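Local atomic coordinates of LP15968p (Drosophila melanogaster, PDB entry 3MN8), a protein that is a zinc metallocarboxypeptidase that releases C-terminal arginine or lysine from peptides and proteins, processing growth factors, peptide hormones and neuropeptides. Residues L76-S81 with T135-P141; P93-I97 with L328-L332; G219-A223 with M262-C268; A252-S256 with S273-T277. All coordinates share one frame; numbering follows the deposited sequence.

Interaction 1 (L76-S81 with T135-P141); sequences LALQIS and TDIYLVP
Leu78 and Ile80 exchange pairs of backbone hydrogen bonds with Leu139 and Ile137, joining two antiparallel strands. The bond from Ile80 N to Ile137 O measures 2.7 Å and its return from Ile137 N to Ile80 O 2.9 Å. At the other pair, Leu139 N reaches Leu78 O over 2.9 Å. Gln79 and Tyr138 form the non-hydrogen-bonded pair between them, where CA-H...O contacts help: Gln79 CA lies 3.2 Å from Ile137 O. These are neighbouring strands near one margin of the eight-stranded mixed sheet in the M14 carboxypeptidase domain, with strand 61-68 on the outer side of 74-80.

The apolar side chains of Leu78, Ile80, Ile137 and Leu139 share one face of the sheet. Ile80 CD1 meets Leu139 CD1 at 4.0 Å; helix 106-121 packs on both leucines and helix 43-56 on Leu78, which suits branched aliphatic residues that shed water.

The other face carries Gln79 and Tyr138, which lie alongside each other and point the same way. Gln79 is stretched out from its first torsion (chi1 163°, CG opposite the backbone nitrogen), which lays its CG over the rim of one face of the tyrosine ring, 4.2 Å from the centroid, in a CH-pi contact; amide and ring are nearly parallel, 18° apart.

One weak polar bond crosses between the two segments, from Gln79 NE2 to Asp136 OD2 at 3.1 Å. The stronger partners lie outside them: Gln79 OE1 is bonded to His64, and Tyr138 OH to Lys208.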
loop_
_atom_site.group_PDB
_atom_site.type_symbol
_atom_site.label_atom_id
_atom_site.label_comp_id
_atom_site.label_asym_id
_atom_site.label_seq_id
_atom_site.Cartn_x
_atom_site.Cartn_y
_atom_site.Cartn_z
ATOM N N LEU A 76 13.266 -3.194 6.990
ATOM C CA LEU A 76 12.489 -4.244 7.647
ATOM C C LEU A 76 10.979 -4.081 7.452
ATOM O O LEU A 76 10.470 -2.961 7.401
ATOM C CB LEU A 76 12.776 -4.238 9.150
ATOM C CG LEU A 76 14.189 -4.521 9.647
ATOM C CD1 LEU A 76 14.315 -4.157 11.125
ATOM C CD2 LEU A 76 14.560 -5.978 9.415
ATOM N N ALA A 77 10.268 -5.205 7.377
ATOM C CA ALA A 77 8.809 -5.192 7.283
ATOM C C ALA A 77 8.201 -6.142 8.291
ATOM O O ALA A 77 8.539 -7.324 8.310
ATOM C CB ALA A 77 8.354 -5.575 5.894
ATOM N N LEU A 78 7.294 -5.630 9.118
ATOM C CA LEU A 78 6.594 -6.479 10.063
ATOM C C LEU A 78 5.324 -6.979 9.432
ATOM O O LEU A 78 4.456 -6.184 9.078
ATOM C CB LEU A 78 6.247 -5.723 11.346
ATOM C CG LEU A 78 5.687 -6.584 12.493
ATOM C CD1 LEU A 78 6.789 -7.439 13.122
ATOM C CD2 LEU A 78 4.998 -5.742 13.575
ATOM N N GLN A 79 5.222 -8.296 9.298
ATOM C CA GLN A 79 3.981 -8.954 8.901
ATOM C C GLN A 79 3.091 -9.297 10.087
ATOM O O GLN A 79 3.561 -9.802 11.102
ATOM C CB GLN A 79 4.284 -10.242 8.150
ATOM C CG GLN A 79 3.117 -11.168 8.051
ATOM C CD GLN A 79 3.525 -12.502 7.496
ATOM O OE1 GLN A 79 4.685 -12.895 7.598
ATOM N NE2 GLN A 79 2.574 -13.214 6.907
ATOM N N ILE A 80 1.796 -9.034 9.931
ATOM C CA ILE A 80 0.775 -9.405 10.903
ATOM C C ILE A 80 -0.281 -10.236 10.195
ATOM O O ILE A 80 -0.819 -9.817 9.168
ATOM C CB ILE A 80 0.093 -8.163 11.469
ATOM C CG1 ILE A 80 1.126 -7.282 12.180
ATOM C CG2 ILE A 80 -1.052 -8.566 12.387
ATOM C CD1 ILE A 80 0.663 -5.883 12.491
ATOM N N SER A 81 -0.584 -11.412 10.734
ATOM C CA SER A 81 -1.534 -12.308 10.088
ATOM C C SER A 81 -2.224 -13.197 11.101
ATOM O O SER A 81 -1.786 -13.290 12.248
ATOM C CB SER A 81 -0.803 -13.181 9.085
ATOM O OG SER A 81 0.243 -13.871 9.735
ATOM N N THR A 135 -6.968 -10.636 6.612
ATOM C CA THR A 135 -5.993 -9.912 5.800
ATOM C C THR A 135 -4.574 -10.201 6.237
ATOM O O THR A 135 -4.294 -10.331 7.430
ATOM C CB THR A 135 -6.196 -8.386 5.878
ATOM O OG1 THR A 135 -7.589 -8.076 6.051
ATOM C CG2 THR A 135 -5.675 -7.729 4.609
ATOM N N ASP A 136 -3.682 -10.296 5.261
ATOM C CA ASP A 136 -2.262 -10.499 5.524
ATOM C C ASP A 136 -1.544 -9.164 5.392
ATOM O O ASP A 136 -1.359 -8.649 4.282
ATOM C CB ASP A 136 -1.688 -11.484 4.525
ATOM C CG ASP A 136 -0.855 -12.546 5.180
ATOM O OD1 ASP A 136 -1.389 -13.304 6.018
ATOM O OD2 ASP A 136 0.338 -12.631 4.842
ATOM N N ILE A 137 -1.133 -8.610 6.525
ATOM C CA ILE A 137 -0.712 -7.234 6.555
ATOM C C ILE A 137 0.786 -7.045 6.798
ATOM O O ILE A 137 1.359 -7.624 7.723
ATOM C CB ILE A 137 -1.513 -6.470 7.596
ATOM C CG1 ILE A 137 -3.016 -6.503 7.244
ATOM C CG2 ILE A 137 -0.978 -5.052 7.722
ATOM C CD1 ILE A 137 -3.950 -6.123 8.417
ATOM N N TYR A 138 1.411 -6.224 5.954
ATOM C CA TYR A 138 2.826 -5.872 6.083
ATOM C C TYR A 138 3.050 -4.363 6.282
ATOM O O TYR A 138 2.558 -3.531 5.498
ATOM C CB TYR A 138 3.600 -6.318 4.848
ATOM C CG TYR A 138 3.597 -7.802 4.615
ATOM C CD1 TYR A 138 2.502 -8.431 4.058
ATOM C CD2 TYR A 138 4.705 -8.570 4.936
ATOM C CE1 TYR A 138 2.508 -9.784 3.830
ATOM C CE2 TYR A 138 4.722 -9.918 4.711
ATOM C CZ TYR A 138 3.622 -10.525 4.157
ATOM O OH TYR A 138 3.610 -11.885 3.932
ATOM N N LEU A 139 3.811 -4.029 7.323
ATOM C CA LEU A 139 4.083 -2.640 7.681
ATOM C C LEU A 139 5.571 -2.287 7.557
ATOM O O LEU A 139 6.441 -2.913 8.186
ATOM C CB LEU A 139 3.582 -2.343 9.097
ATOM C CG LEU A 139 2.145 -2.754 9.429
ATOM C CD1 LEU A 139 1.798 -2.363 10.870
ATOM C CD2 LEU A 139 1.168 -2.132 8.431
ATOM N N VAL A 140 5.846 -1.280 6.730
ATOM C CA VAL A 140 7.196 -0.776 6.519
ATOM C C VAL A 140 7.257 0.704 6.929
ATOM O O VAL A 140 7.083 1.604 6.092
ATOM C CB VAL A 140 7.618 -0.925 5.038
ATOM C CG1 VAL A 140 9.109 -0.621 4.860
ATOM C CG2 VAL A 140 7.283 -2.323 4.520
ATOM N N PRO A 141 7.490 0.961 8.225
ATOM C CA PRO A 141 7.584 2.320 8.779
ATOM C C PRO A 141 8.556 3.233 8.018
ATOM O O PRO A 141 8.265 4.414 7.829
ATOM C CB PRO A 141 8.088 2.075 10.209
ATOM C CG PRO A 141 7.588 0.733 10.544
ATOM C CD PRO A 141 7.637 -0.066 9.271
#

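Interaction 2 (P93-I97 with L328-L332); sequences PVKYI and LLQLL
Leu328 meets Tyr96 in two ways, through its backbone carbonyl and through its side chain. Tyr96 OH donates to Leu328 O at 3.0 Å, approaching in the carbonyl plane on a lone pair, with a C=O...O angle of 123°. The same oxygen takes a weak bond from Leu332 N, one turn on in the helix. The phenol therefore adds a second grip on this buried carbonyl. The leucine's CD2 approaches the ring at Tyr96 CE2, 3.8 Å away.

Leu331 points toward the strand, and its CB, 3.4 Å from Tyr96 OH, brings aliphatic carbon up beside the hydroxyl. Helix 317-333 here covers one side of the central sheet of the alpha/beta carboxypeptidase domain, crossing strand 93-97 with the two short axes 10.9 Å apart and running largely against it. A tyrosine suits this place because it is long enough to span the gap between layers and polar at its far end alone. Replacing it with an alanine would probably open a gap beneath the three leucines and cost the Leu328 carbonyl its phenolic partner. Elsewhere, Phe216 meets the Tyr96 ring edge-to-face.

Leu332 covers more of the strand than the other two leucines. Its CG lies beside the backbone N, anti to the carbonyl carbon (chi1 -73°), which turns the isopropyl end back to the sheet. There CD2 touches Tyr96 CZ at 3.5 Å and also reaches Val94 CG1 at 3.9 Å, crossing both side chains at a slant. Val94, beta-branched and compact, suits a strand position facing a helix.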
loop_
_atom_site.group_PDB
_atom_site.type_symbol
_atom_site.label_atom_id
_atom_site.label_comp_id
_atom_site.label_asym_id
_atom_site.label_seq_id
_atom_site.Cartn_x
_atom_site.Cartn_y
_atom_site.Cartn_z
ATOM N N PRO A 93 -2.852 -10.321 0.716
ATOM C CA PRO A 93 -1.658 -9.662 1.248
ATOM C C PRO A 93 -1.750 -8.177 0.925
ATOM O O PRO A 93 -2.204 -7.777 -0.152
ATOM C CB PRO A 93 -0.494 -10.318 0.482
ATOM C CG PRO A 93 -1.114 -11.079 -0.643
ATOM C CD PRO A 93 -2.620 -10.898 -0.612
ATOM N N VAL A 94 -1.336 -7.353 1.873
ATOM C CA VAL A 94 -1.421 -5.922 1.711
ATOM C C VAL A 94 -0.178 -5.334 2.354
ATOM O O VAL A 94 0.443 -5.991 3.196
ATOM C CB VAL A 94 -2.675 -5.372 2.409
ATOM C CG1 VAL A 94 -2.801 -3.879 2.179
ATOM C CG2 VAL A 94 -3.922 -6.107 1.924
ATOM N N LYS A 95 0.194 -4.115 1.959
ATOM C CA LYS A 95 1.344 -3.427 2.557
ATOM C C LYS A 95 1.135 -1.925 2.770
ATOM O O LYS A 95 0.414 -1.259 2.020
ATOM C CB LYS A 95 2.615 -3.665 1.737
ATOM C CG LYS A 95 2.590 -3.089 0.334
ATOM C CD LYS A 95 2.982 -4.162 -0.679
ATOM C CE LYS A 95 3.681 -3.552 -1.889
ATOM N NZ LYS A 95 2.930 -2.439 -2.532
ATOM N N TYR A 96 1.763 -1.410 3.818
ATOM C CA TYR A 96 1.871 0.030 4.036
ATOM C C TYR A 96 3.349 0.420 4.068
ATOM O O TYR A 96 4.130 -0.144 4.844
ATOM C CB TYR A 96 1.214 0.430 5.357
ATOM C CG TYR A 96 -0.269 0.693 5.253
ATOM C CD1 TYR A 96 -0.856 0.992 4.030
ATOM C CD2 TYR A 96 -1.083 0.655 6.383
ATOM C CE1 TYR A 96 -2.206 1.253 3.934
ATOM C CE2 TYR A 96 -2.442 0.909 6.296
ATOM C CZ TYR A 96 -2.999 1.203 5.062
ATOM O OH TYR A 96 -4.349 1.452 4.932
ATOM N N ILE A 97 3.759 1.356 3.218
ATOM C CA ILE A 97 5.131 1.842 3.324
ATOM C C ILE A 97 5.127 3.306 3.727
ATOM O O ILE A 97 4.189 4.036 3.402
ATOM C CB ILE A 97 5.975 1.628 2.039
ATOM C CG1 ILE A 97 6.078 0.136 1.663
ATOM C CG2 ILE A 97 7.381 2.152 2.270
ATOM C CD1 ILE A 97 4.975 -0.384 0.790
ATOM N N LEU A 328 -6.842 4.593 8.034
ATOM C CA LEU A 328 -5.875 3.519 7.817
ATOM C C LEU A 328 -6.544 2.152 7.959
ATOM O O LEU A 328 -6.213 1.192 7.261
ATOM C CB LEU A 328 -4.693 3.641 8.796
ATOM C CG LEU A 328 -3.677 4.791 8.656
ATOM C CD1 LEU A 328 -3.074 5.123 10.002
ATOM C CD2 LEU A 328 -2.579 4.451 7.652
ATOM N N LEU A 329 -7.501 2.067 8.866
ATOM C CA LEU A 329 -8.262 0.838 9.017
ATOM C C LEU A 329 -9.214 0.636 7.837
ATOM O O LEU A 329 -9.225 -0.419 7.201
ATOM C CB LEU A 329 -9.052 0.871 10.325
ATOM C CG LEU A 329 -8.342 0.447 11.614
ATOM C CD1 LEU A 329 -6.884 0.023 11.366
ATOM C CD2 LEU A 329 -8.466 1.551 12.689
ATOM N N GLN A 330 -10.012 1.657 7.552
ATOM C CA GLN A 330 -11.002 1.574 6.488
ATOM C C GLN A 330 -10.380 1.308 5.119
ATOM O O GLN A 330 -10.942 0.568 4.317
ATOM C CB GLN A 330 -11.864 2.837 6.465
ATOM C CG GLN A 330 -12.773 2.947 7.660
ATOM C CD GLN A 330 -13.645 1.715 7.817
ATOM O OE1 GLN A 330 -14.560 1.489 7.032
ATOM N NE2 GLN A 330 -13.365 0.914 8.838
ATOM N N LEU A 331 -9.226 1.910 4.851
ATOM C CA LEU A 331 -8.523 1.679 3.591
ATOM C C LEU A 331 -8.131 0.216 3.527
ATOM O O LEU A 331 -8.319 -0.445 2.509
ATOM C CB LEU A 331 -7.278 2.558 3.487
ATOM C CG LEU A 331 -6.513 2.544 2.159
ATOM C CD1 LEU A 331 -5.371 3.540 2.196
ATOM C CD2 LEU A 331 -5.959 1.169 1.855
ATOM N N LEU A 332 -7.591 -0.292 4.623
ATOM C CA LEU A 332 -7.185 -1.689 4.645
ATOM C C LEU A 332 -8.358 -2.566 4.271
ATOM O O LEU A 332 -8.212 -3.475 3.465
ATOM C CB LEU A 332 -6.611 -2.087 6.007
ATOM C CG LEU A 332 -5.209 -1.501 6.255
ATOM C CD1 LEU A 332 -4.746 -1.685 7.688
ATOM C CD2 LEU A 332 -4.198 -2.084 5.288
#

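Interaction 3 (G219-A223 with M262-C268); sequences GAVVA and MRKGNNC
Val221 is the hub of the apolar contacts, for its two methyls go to different partners. With CG1 anti to the backbone N (chi1 -163°), that branch faces Met262, whose CE lies 3.7 Å from Val221 CG1. The other branch, CG2, turns to the sulfur of Cys268 at 3.5 Å. A valine suits the spot because its forked side chain can touch Met262 and Cys268 with separate methyls. Met262 is extended through its first two torsions, and the bend at chi3 (-61°) turns CE back alongside Val221 CG1. Its thioether sulfur passes along the backbone, and Ala223 N is 3.9 Å from Met262 SD. An alanine in place of Met262 would probably leave Val221 CG1 without its methyl neighbour and open a gap over the backbone of Val222.

The segments border the active site of the M14 domain: residues 219-223 run from a loop into strand 222-225, with Gly219 close to both the bound guanidino inhibitor and the zinc ion. Val222 shares a backbone hydrogen bond with Glu305, the predicted proton donor/acceptor, and probably helps to position it. Residues 262-268 form a loop folded over that strand's start. At Gly219's positive phi a CB would be pressed against the preceding carbonyl oxygen, which favours glycine.

Cys268, whose sulfur is tied to Cys308 outside the contact, also has its SG 3.4 Å from Ala220 CA.

The polar element is slight: Asn267 ND2 gives a long, weak hydrogen bond of 3.5 Å to Val221 O, fairly straight at 160°. The same amide nitrogen also bonds to the carbonyl of Ile261.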
loop_
_atom_site.group_PDB
_atom_site.type_symbol
_atom_site.label_atom_id
_atom_site.label_comp_id
_atom_site.label_asym_id
_atom_site.label_seq_id
_atom_site.Cartn_x
_atom_site.Cartn_y
_atom_site.Cartn_z
ATOM N N GLY A 219 4.155 17.034 3.323
ATOM C CA GLY A 219 4.330 18.229 2.527
ATOM C C GLY A 219 2.965 18.783 2.216
ATOM O O GLY A 219 2.787 19.982 1.981
ATOM N N ALA A 220 1.981 17.896 2.234
ATOM C CA ALA A 220 0.621 18.313 1.959
ATOM C C ALA A 220 -0.318 17.307 2.586
ATOM O O ALA A 220 0.131 16.341 3.191
ATOM C CB ALA A 220 0.389 18.425 0.450
ATOM N N VAL A 221 -1.619 17.548 2.447
ATOM C CA VAL A 221 -2.639 16.684 3.024
ATOM C C VAL A 221 -3.642 16.274 1.951
ATOM O O VAL A 221 -4.577 17.022 1.650
ATOM C CB VAL A 221 -3.393 17.394 4.156
ATOM C CG1 VAL A 221 -4.131 16.369 5.000
ATOM C CG2 VAL A 221 -2.430 18.207 5.020
ATOM N N VAL A 222 -3.454 15.085 1.378
ATOM C CA VAL A 222 -4.253 14.668 0.224
ATOM C C VAL A 222 -4.038 13.196 -0.132
ATOM O O VAL A 222 -2.977 12.623 0.132
ATOM C CB VAL A 222 -3.916 15.534 -1.029
ATOM C CG1 VAL A 222 -2.491 15.228 -1.518
ATOM C CG2 VAL A 222 -4.948 15.342 -2.166
ATOM N N ALA A 223 -5.051 12.603 -0.753
ATOM C CA ALA A 223 -4.997 11.225 -1.194
ATOM C C ALA A 223 -4.813 11.183 -2.719
ATOM O O ALA A 223 -5.723 11.556 -3.483
ATOM C CB ALA A 223 -6.268 10.503 -0.771
ATOM N N MET A 262 -8.138 16.245 5.833
ATOM C CA MET A 262 -7.952 15.903 4.423
ATOM C C MET A 262 -9.263 16.016 3.639
ATOM O O MET A 262 -9.279 16.520 2.525
ATOM C CB MET A 262 -7.381 14.483 4.307
ATOM C CG MET A 262 -6.971 14.065 2.902
ATOM S SD MET A 262 -6.169 12.447 2.956
ATOM C CE MET A 262 -4.776 12.825 4.010
ATOM N N ARG A 263 -10.355 15.549 4.239
ATOM C CA ARG A 263 -11.695 15.640 3.665
ATOM C C ARG A 263 -12.047 17.040 3.159
ATOM O O ARG A 263 -12.934 17.187 2.324
ATOM C CB ARG A 263 -12.716 15.200 4.718
ATOM C CG ARG A 263 -14.150 15.122 4.251
ATOM C CD ARG A 263 -15.011 14.475 5.328
ATOM N NE ARG A 263 -14.961 15.203 6.599
ATOM C CZ ARG A 263 -14.772 14.639 7.793
ATOM N NH1 ARG A 263 -14.603 13.329 7.898
ATOM N NH2 ARG A 263 -14.751 15.386 8.889
ATOM N N LYS A 264 -11.358 18.061 3.662
ATOM C CA LYS A 264 -11.706 19.460 3.365
ATOM C C LYS A 264 -11.219 19.956 2.002
ATOM O O LYS A 264 -11.986 20.530 1.220
ATOM C CB LYS A 264 -11.201 20.380 4.478
ATOM C CG LYS A 264 -11.756 20.013 5.845
ATOM C CD LYS A 264 -11.379 21.035 6.897
ATOM C CE LYS A 264 -12.149 20.787 8.181
ATOM N NZ LYS A 264 -13.624 20.850 7.957
ATOM N N GLY A 265 -9.938 19.754 1.727
ATOM C CA GLY A 265 -9.428 19.949 0.386
ATOM C C GLY A 265 -8.683 21.241 0.182
ATOM O O GLY A 265 -8.236 21.521 -0.933
ATOM N N ASN A 266 -8.540 22.019 1.254
ATOM C CA ASN A 266 -7.920 23.341 1.167
ATOM C C ASN A 266 -6.728 23.519 2.101
ATOM O O ASN A 266 -6.497 24.610 2.633
ATOM C CB ASN A 266 -8.958 24.426 1.437
ATOM C CG ASN A 266 -9.785 24.146 2.673
ATOM O OD1 ASN A 266 -9.573 23.146 3.367
ATOM N ND2 ASN A 266 -10.740 25.027 2.954
ATOM N N ASN A 267 -5.967 22.447 2.282
ATOM C CA ASN A 267 -4.866 22.428 3.236
ATOM C C ASN A 267 -3.554 22.869 2.597
ATOM O O ASN A 267 -3.402 22.785 1.378
ATOM C CB ASN A 267 -4.723 21.024 3.827
ATOM C CG ASN A 267 -6.071 20.403 4.194
ATOM O OD1 ASN A 267 -6.864 20.991 4.931
ATOM N ND2 ASN A 267 -6.333 19.211 3.674
ATOM N N CYS A 268 -2.626 23.349 3.428
ATOM C CA CYS A 268 -1.284 23.779 2.999
ATOM C C CYS A 268 -1.269 24.630 1.731
ATOM O O CYS A 268 -0.375 24.476 0.889
ATOM C CB CYS A 268 -0.337 22.578 2.813
ATOM S SG CYS A 268 -0.961 20.977 3.376
#

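Interaction 4 (A252-S256 with S273-T277); sequences AHTYS and SGGIT
Ile276 and Ser256 reach across from opposite sides, each placed by its first torsion. In Ile276, CG1 sits between the backbone N and the carbonyl carbon (chi1 67°), which carries CD1 across to the His253 ring and leaves CG2 to turn to Ala252. In Ser256, OG lies opposite the backbone N (chi1 -174°), where it points out at the loop.

Ile276 CD1 stands over one face of the His253 imidazole, offset toward the rim, 3.5 Å from the ring centroid in a CH-pi contact. The two side chains cross at about a right angle. Ile276 CG2 meets Ala252 CB at 3.6 Å; an alanine suits this turn because its single methyl lets the strand come near.

Helix 245-257 thus lies over strand 276-278, one of the two edge strands of the eight-stranded sheet in the M14 carboxypeptidase domain, on the side where Ala223 of the next strand also touches Ala252.

Ser256 OG donates to Gly274 O at 2.9 Å, the donor tilted 18° from the carbonyl plane, and so ties the helix to the turn just ahead of the strand. Two glycines at positive phi suit that turn. At Gly275 a CB would probably collide with Ser256 OG. Gly274 brings its bare backbone close to the imidazole of His253, whose ND1 makes a weak hydrogen bond to the carbonyl of Lys249.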
loop_
_atom_site.group_PDB
_atom_site.type_symbol
_atom_site.label_atom_id
_atom_site.label_comp_id
_atom_site.label_asym_id
_atom_site.label_seq_id
_atom_site.Cartn_x
_atom_site.Cartn_y
_atom_site.Cartn_z
ATOM N N ALA A 252 -8.915 6.317 -2.630
ATOM C CA ALA A 252 -8.528 7.656 -2.195
ATOM C C ALA A 252 -9.599 8.310 -1.327
ATOM O O ALA A 252 -9.280 9.000 -0.350
ATOM C CB ALA A 252 -8.212 8.537 -3.407
ATOM N N HIS A 253 -10.864 8.105 -1.690
ATOM C CA HIS A 253 -11.967 8.722 -0.957
ATOM C C HIS A 253 -12.168 8.047 0.377
ATOM O O HIS A 253 -12.496 8.707 1.363
ATOM C CB HIS A 253 -13.266 8.683 -1.752
ATOM C CG HIS A 253 -13.523 9.929 -2.548
ATOM N ND1 HIS A 253 -13.730 9.917 -3.913
ATOM C CD2 HIS A 253 -13.605 11.229 -2.169
ATOM C CE1 HIS A 253 -13.924 11.152 -4.342
ATOM N NE2 HIS A 253 -13.856 11.966 -3.302
ATOM N N THR A 254 -11.962 6.732 0.407
ATOM C CA THR A 254 -12.036 5.990 1.662
ATOM C C THR A 254 -11.137 6.611 2.729
ATOM O O THR A 254 -11.537 6.762 3.879
ATOM C CB THR A 254 -11.604 4.534 1.495
ATOM O OG1 THR A 254 -12.408 3.906 0.491
ATOM C CG2 THR A 254 -11.767 3.802 2.806
ATOM N N TYR A 255 -9.913 6.962 2.346
ATOM C CA TYR A 255 -8.968 7.543 3.293
ATOM C C TYR A 255 -9.331 8.994 3.625
ATOM O O TYR A 255 -9.408 9.385 4.793
ATOM C CB TYR A 255 -7.534 7.460 2.751
ATOM C CG TYR A 255 -6.488 7.671 3.820
ATOM C CD1 TYR A 255 -6.190 8.955 4.285
ATOM C CD2 TYR A 255 -5.806 6.586 4.378
ATOM C CE1 TYR A 255 -5.232 9.160 5.277
ATOM C CE2 TYR A 255 -4.848 6.774 5.371
ATOM C CZ TYR A 255 -4.566 8.066 5.818
ATOM O OH TYR A 255 -3.620 8.267 6.799
ATOM N N SER A 256 -9.559 9.792 2.591
ATOM C CA SER A 256 -9.816 11.202 2.809
ATOM C C SER A 256 -11.142 11.397 3.543
ATOM O O SER A 256 -11.216 12.152 4.516
ATOM C CB SER A 256 -9.806 11.955 1.476
ATOM O OG SER A 256 -9.912 13.355 1.678
ATOM N N SER A 273 -10.193 18.909 -4.508
ATOM C CA SER A 273 -11.614 18.568 -4.370
ATOM C C SER A 273 -11.806 17.210 -3.696
ATOM O O SER A 273 -11.373 16.173 -4.219
ATOM C CB SER A 273 -12.313 18.580 -5.739
ATOM O OG SER A 273 -13.647 18.097 -5.649
ATOM N N GLY A 274 -12.458 17.226 -2.535
ATOM C CA GLY A 274 -12.742 16.004 -1.804
ATOM C C GLY A 274 -11.505 15.469 -1.106
ATOM O O GLY A 274 -11.522 14.395 -0.490
ATOM N N GLY A 275 -10.422 16.231 -1.214
ATOM C CA GLY A 275 -9.184 15.889 -0.546
ATOM C C GLY A 275 -8.380 14.820 -1.249
ATOM O O GLY A 275 -7.470 14.238 -0.665
ATOM N N ILE A 276 -8.716 14.559 -2.505
ATOM C CA ILE A 276 -7.964 13.605 -3.305
ATOM C C ILE A 276 -7.545 14.246 -4.620
ATOM O O ILE A 276 -8.103 15.271 -5.031
ATOM C CB ILE A 276 -8.795 12.362 -3.622
ATOM C CG1 ILE A 276 -9.944 12.737 -4.551
ATOM C CG2 ILE A 276 -9.333 11.745 -2.344
ATOM C CD1 ILE A 276 -10.734 11.555 -5.021
ATOM N N THR A 277 -6.563 13.634 -5.278
ATOM C CA THR A 277 -6.088 14.120 -6.568
ATOM C C THR A 277 -5.366 13.051 -7.356
ATOM O O THR A 277 -4.829 12.100 -6.798
ATOM C CB THR A 277 -5.107 15.287 -6.423
ATOM O OG1 THR A 277 -4.808 15.806 -7.727
ATOM C CG2 THR A 277 -3.811 14.818 -5.751
#

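How the interactions relate
All four contacts lie in the first of carboxypeptidase D's three carboxypeptidase-like (M14) domains and share its central mixed sheet. Interactions 1 and 2 meet directly, centres 9 Å apart, because strand 136-140 lies between strands 74-80 and 93-97. Interactions 3 and 4 are likewise 9 Å apart, joined by backbone bonds between strands 222-225 and 276-278, near the other edge. Interaction 2 also touches interaction 4, helix 317-333 packing on helix 245-257, whereas interactions 1 and 3 stand 27 Å apart. Along the chain interaction 1 closes before interactions 3 and 4 open, both inside the long loop that interaction 2 closes. Interaction 3 borders the zinc and ligand site; the others build the framework further from it.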